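Local coordinates for fibronectin type III domain-containing protein (Simiduia agarivorans, PDB 6P2K) that probably hydrolyses beta-glucan chains such as xyloglucan as a family 74 glycoside hydrolase, this chain being the beta-propeller catalytic part of a longer protein, at residues 206-211 / 227-232; 160-165 / 183-188; 662-667 / 705-710. All coordinates share one frame; numbering follows the deposited sequence.

Contact 1: 206-211 / 227-232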
loop_
_atom_site.group_PDB
_atom_site.type_symbol
_atom_site.label_atom_id
_atom_site.label_comp_id
_atom_site.label_asym_id
_atom_site.label_seq_id
_atom_site.Cartn_x
_atom_site.Cartn_y
_atom_site.Cartn_z
ATOM N N ALA B 206 49.923 39.356 29.271
ATOM C CA ALA B 206 49.633 40.474 28.383
ATOM C C ALA B 206 48.369 40.218 27.572
ATOM O O ALA B 206 47.592 41.147 27.315
ATOM C CB ALA B 206 50.822 40.736 27.459
ATOM N N VAL B 207 48.131 38.968 27.176
ATOM C CA VAL B 207 47.027 38.634 26.289
ATOM C C VAL B 207 45.952 37.810 26.992
ATOM O O VAL B 207 44.763 38.003 26.731
ATOM C CB VAL B 207 47.533 37.922 25.011
ATOM C CG1 VAL B 207 47.680 36.420 25.213
ATOM C CG2 VAL B 207 46.602 38.208 23.842
ATOM N N ARG B 208 46.331 36.903 27.898
ATOM C CA ARG B 208 45.382 35.978 28.524
ATOM C C ARG B 208 45.640 35.894 30.025
ATOM O O ARG B 208 46.181 34.898 30.526
ATOM C CB ARG B 208 45.436 34.595 27.866
ATOM C CG ARG B 208 46.825 34.002 27.673
ATOM C CD ARG B 208 46.770 32.732 26.822
ATOM N NE ARG B 208 46.389 33.008 25.440
ATOM C CZ ARG B 208 45.232 32.646 24.894
ATOM N NH1 ARG B 208 44.332 31.988 25.612
ATOM N NH2 ARG B 208 44.975 32.942 23.628
ATOM N N PRO B 209 45.232 36.915 30.782
ATOM C CA PRO B 209 45.514 36.913 32.225
ATOM C C PRO B 209 44.623 35.975 33.019
ATOM O O PRO B 209 45.027 35.535 34.103
ATOM C CB PRO B 209 45.275 38.376 32.636
ATOM C CG PRO B 209 44.953 39.127 31.352
ATOM C CD PRO B 209 44.479 38.111 30.376
ATOM N N TRP B 210 43.435 35.648 32.519
ATOM C CA TRP B 210 42.439 34.947 33.318
ATOM C C TRP B 210 42.671 33.443 33.280
ATOM O O TRP B 210 42.745 32.843 32.204
ATOM C CB TRP B 210 41.034 35.271 32.814
ATOM C CG TRP B 210 40.645 36.696 33.028
ATOM C CD1 TRP B 210 41.445 37.709 33.470
ATOM C CD2 TRP B 210 39.355 37.276 32.801
ATOM N NE1 TRP B 210 40.734 38.880 33.542
ATOM C CE2 TRP B 210 39.447 38.643 33.135
ATOM C CE3 TRP B 210 38.130 36.772 32.352
ATOM C CZ2 TRP B 210 38.365 39.512 33.031
ATOM C CZ3 TRP B 210 37.054 37.637 32.251
ATOM C CH2 TRP B 210 37.179 38.992 32.589
ATOM N N ASN B 211 42.780 32.837 34.458
ATOM C CA ASN B 211 42.851 31.389 34.568
ATOM C C ASN B 211 41.448 30.810 34.686
ATOM O O ASN B 211 40.610 31.328 35.432
ATOM C CB ASN B 211 43.685 30.966 35.776
ATOM C CG ASN B 211 43.579 29.482 36.056
ATOM O OD1 ASN B 211 42.885 29.058 36.978
ATOM N ND2 ASN B 211 44.256 28.680 35.244
ATOM N N TYR B 227 44.324 29.196 30.433
ATOM C CA TYR B 227 44.332 30.647 30.524
ATOM C C TYR B 227 43.566 31.236 29.351
ATOM O O TYR B 227 43.657 30.737 28.225
ATOM C CB TYR B 227 45.761 31.194 30.550
ATOM C CG TYR B 227 46.390 31.199 31.924
ATOM C CD1 TYR B 227 47.053 30.078 32.408
ATOM C CD2 TYR B 227 46.331 32.328 32.733
ATOM C CE1 TYR B 227 47.636 30.081 33.664
ATOM C CE2 TYR B 227 46.911 32.342 33.988
ATOM C CZ TYR B 227 47.563 31.217 34.447
ATOM O OH TYR B 227 48.143 31.230 35.694
ATOM N N ALA B 228 42.816 32.299 29.619
ATOM C CA ALA B 228 41.913 32.880 28.642
ATOM C C ALA B 228 42.127 34.382 28.556
ATOM O O ALA B 228 42.581 35.017 29.512
ATOM C CB ALA B 228 40.452 32.599 28.999
ATOM N N GLU B 229 41.784 34.942 27.399
ATOM C CA GLU B 229 41.754 36.388 27.255
ATOM C C GLU B 229 40.796 36.985 28.281
ATOM O O GLU B 229 39.860 36.329 28.747
ATOM C CB GLU B 229 41.325 36.776 25.839
ATOM C CG GLU B 229 42.155 36.146 24.724
ATOM C CD GLU B 229 42.009 36.869 23.392
ATOM O OE1 GLU B 229 41.500 38.013 23.388
ATOM O OE2 GLU B 229 42.397 36.291 22.350
ATOM N N ALA B 230 41.044 38.239 28.646
ATOM C CA ALA B 230 40.233 38.923 29.653
ATOM C C ALA B 230 39.017 39.587 29.005
ATOM O O ALA B 230 38.826 40.802 29.056
ATOM C CB ALA B 230 41.082 39.934 30.413
ATOM N N LYS B 231 38.185 38.755 28.378
ATOM C CA LYS B 231 36.976 39.223 27.717
ATOM C C LYS B 231 35.748 38.730 28.459
ATOM O O LYS B 231 35.662 37.537 28.779
ATOM C CB LYS B 231 36.924 38.746 26.263
ATOM C CG LYS B 231 37.982 39.358 25.383
ATOM C CD LYS B 231 38.510 38.361 24.378
ATOM C CE LYS B 231 38.524 38.956 22.985
ATOM N NZ LYS B 231 38.349 37.915 21.940
ATOM N N PRO B 232 34.773 39.602 28.723
ATOM C CA PRO B 232 33.648 39.214 29.585
ATOM C C PRO B 232 32.709 38.214 28.928
ATOM O O PRO B 232 32.397 37.170 29.511
ATOM C CB PRO B 232 32.932 40.547 29.856
ATOM C CG PRO B 232 33.829 41.628 29.289
ATOM C CD PRO B 232 34.631 40.975 28.217
#
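One face of the Trp210 indole is covered by Ala230, whose CA stands 3.5 Å above the ring plane over its centre. Ala230 CB makes a CH-pi contact with the five-membered ring, 3.6 Å from its centroid and 24° off the normal. Glu229 O and Lys231 N lie on that same face, nearer the rim. On the Tyr227 ring, Asn211 CB rests over one face and Pro209 O sits at the edge. The Arg208 chain bends at chi3 (68°), and its guanidinium, the third flat group, comes edge-on to Tyr227 O, which lies in its plane. Arg208 NH1 donates to that oxygen at 3.0 Å, reaching it from above the carbonyl plane, and has a second acceptor in Asn239 O. An alanine in place of Trp210 would probably leave Ala230 without its aromatic platform and open a gap beside the 229-231 turn. The backbones pair as antiparallel strands: Ala228 N donates to Trp210 O at 2.6 Å, and Trp210 N returns a bond to Ala228 O at 3.2 Å. This is the open end, away from the turn, of the hairpin of strands 210-216 and 222-228, the first two of a four-stranded propeller-type sheet; Arg208 and Tyr227 reach on to Tyr243 in the third strand, and Asn211 and Tyr227 pack against Val187 of strand 187-190.

Contact 2: 160-165 / 183-188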
loop_
_atom_site.group_PDB
_atom_site.type_symbol
_atom_site.label_atom_id
_atom_site.label_comp_id
_atom_site.label_asym_id
_atom_site.label_seq_id
_atom_site.Cartn_x
_atom_site.Cartn_y
_atom_site.Cartn_z
ATOM N N SER B 160 38.781 46.315 42.874
ATOM C CA SER B 160 37.356 46.124 42.642
ATOM C C SER B 160 36.956 46.395 41.198
ATOM O O SER B 160 35.785 46.218 40.848
ATOM C CB SER B 160 36.537 47.016 43.584
ATOM O OG SER B 160 36.895 48.379 43.444
ATOM N N SER B 161 37.891 46.823 40.353
ATOM C CA SER B 161 37.615 47.001 38.935
ATOM C C SER B 161 37.556 45.683 38.177
ATOM O O SER B 161 37.156 45.673 37.007
ATOM C CB SER B 161 38.689 47.901 38.311
ATOM O OG SER B 161 39.950 47.242 38.233
ATOM N N THR B 162 37.951 44.582 38.814
ATOM C CA THR B 162 38.319 43.348 38.131
ATOM C C THR B 162 37.444 42.173 38.547
ATOM O O THR B 162 36.927 42.119 39.666
ATOM C CB THR B 162 39.772 42.995 38.413
ATOM O OG1 THR B 162 39.965 42.955 39.831
ATOM C CG2 THR B 162 40.714 44.019 37.779
ATOM N N ASP B 163 37.327 41.204 37.636
ATOM C CA ASP B 163 36.471 40.042 37.854
ATOM C C ASP B 163 37.104 39.095 38.867
ATOM O O ASP B 163 38.269 38.707 38.728
ATOM C CB ASP B 163 36.218 39.330 36.526
ATOM C CG ASP B 163 35.237 38.180 36.649
ATOM O OD1 ASP B 163 35.549 37.193 37.348
ATOM O OD2 ASP B 163 34.141 38.272 36.054
ATOM N N ARG B 164 36.317 38.701 39.870
ATOM C CA ARG B 164 36.807 37.977 41.036
ATOM C C ARG B 164 36.398 36.510 41.043
ATOM O O ARG B 164 36.617 35.826 42.046
ATOM C CB ARG B 164 36.307 38.659 42.310
ATOM C CG ARG B 164 34.829 38.434 42.546
ATOM C CD ARG B 164 34.170 39.560 43.317
ATOM N NE ARG B 164 32.720 39.530 43.139
ATOM C CZ ARG B 164 31.901 38.720 43.805
ATOM N NH1 ARG B 164 32.389 37.871 44.700
ATOM N NH2 ARG B 164 30.594 38.755 43.575
ATOM N N ASN B 165 35.820 36.014 39.950
ATOM C CA ASN B 165 35.328 34.641 39.898
ATOM C C ASN B 165 36.459 33.650 40.146
ATOM O O ASN B 165 37.471 33.661 39.438
ATOM C CB ASN B 165 34.678 34.385 38.538
ATOM C CG ASN B 165 33.835 33.125 38.513
ATOM O OD1 ASN B 165 33.682 32.443 39.524
ATOM N ND2 ASN B 165 33.280 32.812 37.348
ATOM N N SER B 183 41.644 31.665 39.271
ATOM C CA SER B 183 40.632 32.708 39.217
ATOM C C SER B 183 40.812 33.535 37.953
ATOM O O SER B 183 41.814 33.423 37.245
ATOM C CB SER B 183 40.698 33.606 40.458
ATOM O OG SER B 183 39.921 34.775 40.280
ATOM N N ASN B 184 39.810 34.367 37.669
ATOM C CA ASN B 184 40.000 35.411 36.673
ATOM C C ASN B 184 41.014 36.447 37.141
ATOM O O ASN B 184 41.518 37.223 36.324
ATOM C CB ASN B 184 38.666 36.086 36.338
ATOM C CG ASN B 184 37.762 35.206 35.487
ATOM O OD1 ASN B 184 38.227 34.468 34.615
ATOM N ND2 ASN B 184 36.459 35.281 35.740
ATOM N N LYS B 185 41.311 36.487 38.441
ATOM C CA LYS B 185 42.421 37.300 38.922
ATOM C C LYS B 185 43.749 36.759 38.413
ATOM O O LYS B 185 44.658 37.528 38.077
ATOM C CB LYS B 185 42.419 37.332 40.451
ATOM C CG LYS B 185 41.136 37.850 41.076
ATOM C CD LYS B 185 40.813 39.241 40.561
ATOM C CE LYS B 185 39.707 39.893 41.369
ATOM N NZ LYS B 185 40.227 40.901 42.325
ATOM N N GLY B 186 43.865 35.445 38.335
ATOM C CA GLY B 186 45.094 34.745 38.051
ATOM C C GLY B 186 45.235 33.581 39.010
ATOM O O GLY B 186 44.337 33.297 39.806
ATOM N N VAL B 187 46.371 32.894 38.936
ATOM C CA VAL B 187 46.647 31.777 39.829
ATOM C C VAL B 187 47.378 32.306 41.053
ATOM O O VAL B 187 48.427 32.947 40.931
ATOM C CB VAL B 187 47.466 30.689 39.120
ATOM C CG1 VAL B 187 47.968 29.675 40.128
ATOM C CG2 VAL B 187 46.620 30.013 38.066
ATOM N N TYR B 188 46.815 32.051 42.229
ATOM C CA TYR B 188 47.388 32.481 43.492
ATOM C C TYR B 188 47.760 31.261 44.320
ATOM O O TYR B 188 47.117 30.211 44.232
ATOM C CB TYR B 188 46.411 33.377 44.269
ATOM C CG TYR B 188 46.215 34.736 43.634
ATOM C CD1 TYR B 188 45.464 34.878 42.475
ATOM C CD2 TYR B 188 46.789 35.875 44.186
ATOM C CE1 TYR B 188 45.288 36.110 41.885
ATOM C CE2 TYR B 188 46.615 37.117 43.602
ATOM C CZ TYR B 188 45.864 37.228 42.451
ATOM O OH TYR B 188 45.684 38.458 41.860
#
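Asn165 O receives the backbone N of Asn184 at 3.0 Å, nearly in line with the carbonyl (C=O...N 167°), which ties the loop before strand 166-171 to the tight turn between strands 179-183 and 187-190. Loop and turn belong to one four-stranded sheet of the beta-propeller, and they meet around an Asx turn at Asp163 and an ST turn at Ser183. Asp163 OD1 is gripped on opposite faces of its carboxylate: Asn184 ND2 comes from well above the plane at 2.7 Å, whereas Asn165 N arrives on the anti side at 2.9 Å. The amide of Asn184 is turned about 80° from that carboxylate, yet Asp163 OD1 lies close to the amide plane; Asn184 ND2 also bonds Tyr167 OH, and Asn184 OD1 bonds Lys212 NZ. Lys185, bent at chi2 (-57°), runs its CD and CE past Asp163 O and brings CE against Arg164 CB, ending in a salt bridge with Asp157. The Asn165 side chain, bonded to Trp121 and Arg122, lies about 8 Å from that of the zinc ligand Asp124. Ser183 OG serves both sides of the contact, donating to Asn165 O at 2.8 Å and accepting from Lys185 N at 2.9 Å.

Contact 3: 662-667 / 705-710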
loop_
_atom_site.group_PDB
_atom_site.type_symbol
_atom_site.label_atom_id
_atom_site.label_comp_id
_atom_site.label_asym_id
_atom_site.label_seq_id
_atom_site.Cartn_x
_atom_site.Cartn_y
_atom_site.Cartn_z
ATOM N N LYS B 662 -12.454 40.839 42.529
ATOM C CA LYS B 662 -11.253 40.252 43.112
ATOM C C LYS B 662 -11.620 39.007 43.913
ATOM O O LYS B 662 -12.518 39.052 44.757
ATOM C CB LYS B 662 -10.566 41.270 44.025
ATOM C CG LYS B 662 -9.231 41.797 43.536
ATOM C CD LYS B 662 -8.529 42.617 44.610
ATOM C CE LYS B 662 -8.715 44.108 44.379
ATOM N NZ LYS B 662 -7.579 44.903 44.921
ATOM N N ILE B 663 -10.926 37.894 43.664
ATOM C CA ILE B 663 -11.223 36.673 44.414
ATOM C C ILE B 663 -9.969 36.038 45.008
ATOM O O ILE B 663 -10.070 35.100 45.807
ATOM C CB ILE B 663 -11.983 35.647 43.550
ATOM C CG1 ILE B 663 -11.125 35.175 42.379
ATOM C CG2 ILE B 663 -13.315 36.221 43.078
ATOM C CD1 ILE B 663 -11.643 33.907 41.721
ATOM N N PHE B 664 -8.784 36.523 44.636
ATOM C CA PHE B 664 -7.568 36.048 45.291
ATOM C C PHE B 664 -6.476 37.099 45.180
ATOM O O PHE B 664 -6.194 37.591 44.083
ATOM C CB PHE B 664 -7.082 34.719 44.702
ATOM C CG PHE B 664 -6.299 33.884 45.678
ATOM C CD1 PHE B 664 -6.866 33.492 46.880
ATOM C CD2 PHE B 664 -4.996 33.507 45.402
ATOM C CE1 PHE B 664 -6.152 32.726 47.786
ATOM C CE2 PHE B 664 -4.277 32.742 46.303
ATOM C CZ PHE B 664 -4.857 32.351 47.498
ATOM N N THR B 665 -5.861 37.423 46.309
ATOM C CA THR B 665 -4.820 38.433 46.425
ATOM C C THR B 665 -3.625 37.850 47.160
ATOM O O THR B 665 -3.713 36.772 47.758
ATOM C CB THR B 665 -5.349 39.661 47.182
ATOM O OG1 THR B 665 -5.636 39.292 48.537
ATOM C CG2 THR B 665 -6.612 40.196 46.527
ATOM N N PRO B 666 -2.476 38.533 47.124
ATOM C CA PRO B 666 -1.345 38.093 47.962
ATOM C C PRO B 666 -1.689 37.963 49.436
ATOM O O PRO B 666 -1.145 37.080 50.112
ATOM C CB PRO B 666 -0.295 39.186 47.721
ATOM C CG PRO B 666 -0.582 39.666 46.344
ATOM C CD PRO B 666 -2.075 39.586 46.173
ATOM N N ALA B 667 -2.572 38.817 49.962
ATOM C CA ALA B 667 -2.974 38.689 51.359
ATOM C C ALA B 667 -3.713 37.379 51.600
ATOM O O ALA B 667 -3.490 36.709 52.616
ATOM C CB ALA B 667 -3.840 39.879 51.769
ATOM N N MET B 705 -4.053 28.547 40.755
ATOM C CA MET B 705 -3.047 29.548 40.420
ATOM C C MET B 705 -1.800 29.267 41.248
ATOM O O MET B 705 -1.835 28.506 42.219
ATOM C CB MET B 705 -3.563 30.972 40.661
ATOM C CG MET B 705 -3.899 31.288 42.113
ATOM S SD MET B 705 -2.481 31.893 43.056
ATOM C CE MET B 705 -2.065 33.371 42.136
ATOM N N SER B 706 -0.695 29.904 40.861
ATOM C CA SER B 706 0.580 29.700 41.540
ATOM C C SER B 706 1.355 31.008 41.585
ATOM O O SER B 706 1.592 31.626 40.542
ATOM C CB SER B 706 1.405 28.614 40.838
ATOM O OG SER B 706 2.770 28.685 41.208
ATOM N N TYR B 707 1.754 31.418 42.789
ATOM C CA TYR B 707 2.537 32.636 42.985
ATOM C C TYR B 707 4.022 32.303 42.899
ATOM O O TYR B 707 4.514 31.439 43.633
ATOM C CB TYR B 707 2.211 33.277 44.332
ATOM C CG TYR B 707 1.075 34.274 44.286
ATOM C CD1 TYR B 707 1.124 35.371 43.436
ATOM C CD2 TYR B 707 -0.043 34.121 45.097
ATOM C CE1 TYR B 707 0.092 36.288 43.390
ATOM C CE2 TYR B 707 -1.083 35.033 45.060
ATOM C CZ TYR B 707 -1.010 36.114 44.203
ATOM O OH TYR B 707 -2.042 37.023 44.161
ATOM N N TYR B 708 4.736 33.001 42.018
ATOM C CA TYR B 708 6.114 32.643 41.703
ATOM C C TYR B 708 6.836 33.864 41.150
ATOM O O TYR B 708 6.314 34.541 40.259
ATOM C CB TYR B 708 6.135 31.488 40.694
ATOM C CG TYR B 708 7.493 31.150 40.134
ATOM C CD1 TYR B 708 8.408 30.412 40.875
ATOM C CD2 TYR B 708 7.854 31.548 38.854
ATOM C CE1 TYR B 708 9.649 30.090 40.357
ATOM C CE2 TYR B 708 9.091 31.229 38.329
ATOM C CZ TYR B 708 9.984 30.503 39.083
ATOM O OH TYR B 708 11.220 30.192 38.561
ATOM N N ASP B 709 8.030 34.140 41.674
ATOM C CA ASP B 709 8.849 35.273 41.241
ATOM C C ASP B 709 10.037 34.722 40.457
ATOM O O ASP B 709 11.011 34.237 41.042
ATOM C CB ASP B 709 9.303 36.114 42.431
ATOM C CG ASP B 709 9.903 37.452 42.016
ATOM O OD1 ASP B 709 10.343 37.586 40.854
ATOM O OD2 ASP B 709 9.939 38.374 42.860
ATOM N N HIS B 710 9.955 34.813 39.127
ATOM C CA HIS B 710 10.996 34.270 38.265
ATOM C C HIS B 710 12.330 34.988 38.427
ATOM O O HIS B 710 13.363 34.442 38.027
ATOM C CB HIS B 710 10.548 34.342 36.805
ATOM C CG HIS B 710 10.689 35.704 36.196
ATOM N ND1 HIS B 710 9.718 36.677 36.317
ATOM C CD2 HIS B 710 11.686 36.256 35.465
ATOM C CE1 HIS B 710 10.113 37.769 35.686
ATOM N NE2 HIS B 710 11.303 37.540 35.161
#
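Met705 SD approaches the Phe664 ring obliquely, 3.8 Å from Phe664 CD2 and equally close to CE2. The sulfur stands 4.8 Å from the ring centroid and 72° off the normal, so this Met-aromatic contact brings it to the CD2-CE2 side and not over the centre. The chi2 torsion of Met705 (88°) places SD beside Phe664, and chi3 (60°) turns the methyl CE over the middle of the Tyr707 ring, 3.4 Å above its plane. Met705 therefore fills the angle between two aromatics, its sulfur serving Phe664 and its methyl Tyr707. The rings themselves touch at one corner, Phe664 CE2 to Tyr707 CE2 at 4.1 Å.

Beyond that corner the phenol tip is the bump, and it fits the hollow that Thr665 and Pro666 form at the start of helix 666-672. Tyr707 OH lies 3.5 Å from Thr665 C. The same oxygen reaches Pro666 CD at 3.3 Å, with CG a little farther off. Proline and tyrosine cross at about a right angle. Pro666 N has no hydrogen to offer; the hydroxyl is instead hydrogen-bonded to Trp648 O. Ala669 of the helix touches both Phe664 and Tyr707, Phe690 meets Tyr707 edge-to-face, and Trp731 stacks with Phe664.

With the nearest CA atoms, Pro666 and Tyr707, 8.3 Å apart, the contact is one of side chains rather than paired backbones. It joins the outermost strand 661-664, which carries a classic beta bulge at Ile663 and Phe664 opposite Ile650, to strand 702-709 of the following sheet. Such interlocking of hydrophobic side chains between successive antiparallel sheets is characteristic of beta-propeller packing.

Overall arrangement
From the N terminus, contact 2 comes first: 160-165 meets 183-188 across 17 intervening residues, closing the segment that holds strands 166-171 and 179-183. Contact 1 follows, its 206-211 and 227-232 segments closing the hairpin of strands 210-216 and 222-228. These two are neighbours with centres about 10 Å apart; Asn211 N probably bonds to Ser183 O at 3.0 Å, joining two consecutive sheets. Contact 3, much later in the chain, spans 37 residues and bridges strand 661-664 to the sheet containing 702-709. All three are in series, and none nests in or crosses another. The centre of contact 3 lies about 46 Å from that of contact 1 and about 42 Å from that of contact 2; it belongs to a separate sheet-to-sheet interface.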